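Local coordinates for uncharacterized conserved protein YiiM (Geobacillus stearothermophilus, PDB 5YHH) that is a MOSC-domain protein, probably an oxidoreductase, linked to hydroxylaminopurine resistance, with a putative molybdenum cofactor-binding catalytic site, at residues His132-Pro135 against Asp136-Lys139. Numbering follows the deposited sequence.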
ATOM      1  N   HIS A 132      10.757   8.130  11.959  1.00 28.61           N
ATOM      2  CA  HIS A 132      11.735   9.047  11.373  1.00 29.49           C
ATOM      3  C   HIS A 132      11.922  10.314  12.192  1.00 31.47           C
ATOM      4  O   HIS A 132      12.773  11.171  11.878  1.00 31.83           O
ATOM      5  CB  HIS A 132      11.311   9.356   9.941  1.00 28.11           C
ATOM      6  CG  HIS A 132      11.330   8.156   9.059  1.00 26.90           C
ATOM      7  ND1 HIS A 132      12.496   7.512   8.712  1.00 25.99           N
ATOM      8  CD2 HIS A 132      10.321   7.410   8.546  1.00 25.98           C
ATOM      9  CE1 HIS A 132      12.211   6.447   7.974  1.00 25.27           C
ATOM     10  NE2 HIS A 132      10.900   6.376   7.838  1.00 24.46           N
ATOM     11  N   GLN A 133      11.123  10.454  13.252  1.00 32.72           N
ATOM     12  CA  GLN A 133      11.109  11.688  14.035  1.00 34.78           C
ATOM     13  C   GLN A 133      10.877  12.894  13.105  1.00 33.69           C
ATOM     14  O   GLN A 133      11.609  13.886  13.148  1.00 31.30           O
ATOM     15  CB  GLN A 133      12.414  11.866  14.838  1.00 37.49           C
ATOM     16  CG  GLN A 133      12.614  10.829  15.975  1.00 42.74           C
ATOM     17  CD  GLN A 133      13.018  11.465  17.330  1.00 52.84           C
ATOM     18  OE1 GLN A 133      13.058  12.701  17.498  1.00 59.06           O
ATOM     19  NE2 GLN A 133      13.293  10.606  18.314  1.00 58.73           N
ATOM     20  N   LEU A 134       9.858  12.762  12.257  1.00 31.27           N
ATOM     21  CA  LEU A 134       9.471  13.791  11.313  1.00 31.07           C
ATOM     22  C   LEU A 134       7.983  14.073  11.458  1.00 30.59           C
ATOM     23  O   LEU A 134       7.153  13.421  10.818  1.00 29.98           O
ATOM     24  CB  LEU A 134       9.803  13.343   9.892  1.00 29.85           C
ATOM     25  CG  LEU A 134      11.294  13.315   9.504  1.00 30.53           C
ATOM     26  CD1 LEU A 134      11.440  12.645   8.107  1.00 27.64           C
ATOM     27  CD2 LEU A 134      11.927  14.697   9.561  1.00 30.92           C
ATOM     28  N   PRO A 135       7.625  15.026  12.320  1.00 31.83           N
ATOM     29  CA  PRO A 135       6.187  15.252  12.525  1.00 32.34           C
ATOM     30  C   PRO A 135       5.390  15.681  11.293  1.00 31.88           C
ATOM     31  O   PRO A 135       4.162  15.531  11.280  1.00 29.96           O
ATOM     32  CB  PRO A 135       6.129  16.383  13.588  1.00 33.94           C
ATOM     33  CG  PRO A 135       7.502  16.605  14.064  1.00 35.72           C
ATOM     34  CD  PRO A 135       8.474  15.823  13.234  1.00 33.59           C
ATOM     35  N   ASP A 136       6.047  16.247  10.278  1.00 31.70           N
ATOM     36  CA  ASP A 136       5.290  16.691   9.115  1.00 32.52           C
ATOM     37  C   ASP A 136       5.194  15.616   8.033  1.00 29.91           C
ATOM     38  O   ASP A 136       4.582  15.851   7.005  1.00 29.94           O
ATOM     39  CB  ASP A 136       5.799  18.018   8.554  1.00 33.49           C
ATOM     40  CG  ASP A 136       7.057  17.860   7.706  1.00 36.43           C
ATOM     41  OD1 ASP A 136       7.786  16.856   7.835  1.00 35.08           O
ATOM     42  OD2 ASP A 136       7.334  18.780   6.914  1.00 44.46           O
ATOM     43  N   LEU A 137       5.816  14.457   8.240  1.00 29.41           N
ATOM     44  CA  LEU A 137       5.803  13.397   7.221  1.00 28.20           C
ATOM     45  C   LEU A 137       4.380  12.882   6.809  1.00 28.14           C
ATOM     46  O   LEU A 137       4.083  12.752   5.618  1.00 26.56           O
ATOM     47  CB  LEU A 137       6.756  12.254   7.634  1.00 27.66           C
ATOM     48  CG  LEU A 137       6.907  11.073   6.690  1.00 27.42           C
ATOM     49  CD1 LEU A 137       7.214  11.607   5.282  1.00 27.67           C
ATOM     50  CD2 LEU A 137       7.953  10.066   7.179  1.00 24.31           C
ATOM     51  N   PRO A 138       3.474  12.627   7.782  1.00 29.59           N
ATOM     52  CA  PRO A 138       2.133  12.212   7.341  1.00 29.50           C
ATOM     53  C   PRO A 138       1.413  13.288   6.467  1.00 29.98           C
ATOM     54  O   PRO A 138       0.794  12.970   5.448  1.00 28.33           O
ATOM     55  CB  PRO A 138       1.376  11.973   8.681  1.00 31.60           C
ATOM     56  CG  PRO A 138       2.456  11.590   9.669  1.00 31.27           C
ATOM     57  CD  PRO A 138       3.695  12.396   9.224  1.00 30.60           C
ATOM     58  N   LYS A 139       1.513  14.555   6.853  1.00 30.35           N
ATOM     59  CA  LYS A 139       0.978  15.635   6.051  1.00 32.46           C
ATOM     60  C   LYS A 139       1.616  15.656   4.666  1.00 31.69           C
ATOM     61  O   LYS A 139       0.915  15.728   3.663  1.00 31.90           O
ATOM     62  CB  LYS A 139       1.215  16.989   6.750  1.00 35.12           C
ATOM     63  CG  LYS A 139       0.653  18.186   6.012  1.00 39.51           C
ATOM     64  CD  LYS A 139       0.947  19.505   6.820  1.00 46.14           C
ATOM     65  CE  LYS A 139       2.395  19.960   6.613  1.00 48.63           C
ATOM     66  NZ  LYS A 139       2.911  20.938   7.648  1.00 54.89           N
TER
HETATM   67  O   HOH W   1       2.086  15.522   9.611  1.00 30.07           O
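L134 and L137 are the first and last residues of a type I beta turn. The turn is closed by one backbone hydrogen bond, from L137 N to L134 O, at 3.1 Å. The bond is fairly straight at the hydrogen, 164°, but the donor sits well above the carbonyl plane of L134. P135 and D136 fill the two middle positions. P135 has a phi of -61°, a value that suits both its ring and this position of the turn. A water makes a second link, from the next carbonyl. It donates to P135 O at 2.7 Å and accepts from K139 N at 3.0 Å. It stands in for a direct bond between P135 O and K139 N. P138 has no N-H to offer. P138 CD packs 3.8 Å from P135 O.

The turn joins two short helices of the MOSC domain. Helix 127-132 ends in a Schellman motif, with Q133 at positive phi as the C-prime residue and L134 N bonded back to A129 O. Helix 137-144 begins directly after the turn.

The side-chain contact is small and apolar. L134 CB meets L137 CB at 3.9 Å, and L137 CB also lies 3.4 Å from L134 O. L137 carries its CG anti to the backbone N (chi1 -179°), and its CD2 branch reaches back toward the end of the first helix. There CD2 lies 3.8 Å from H132 CD2, the leucine meeting the imidazole at a slant. L137 is buried, and W76 and Y80 of helix 71-80 also touch it. Outside the turn, H132 NE2 is hydrogen-bonded to A88 O, and the ring of F84 meets the imidazole with the planes inclined. D136 turns its carboxylate to helix 71-80, where OD1 is hydrogen-bonded to Y80 OH.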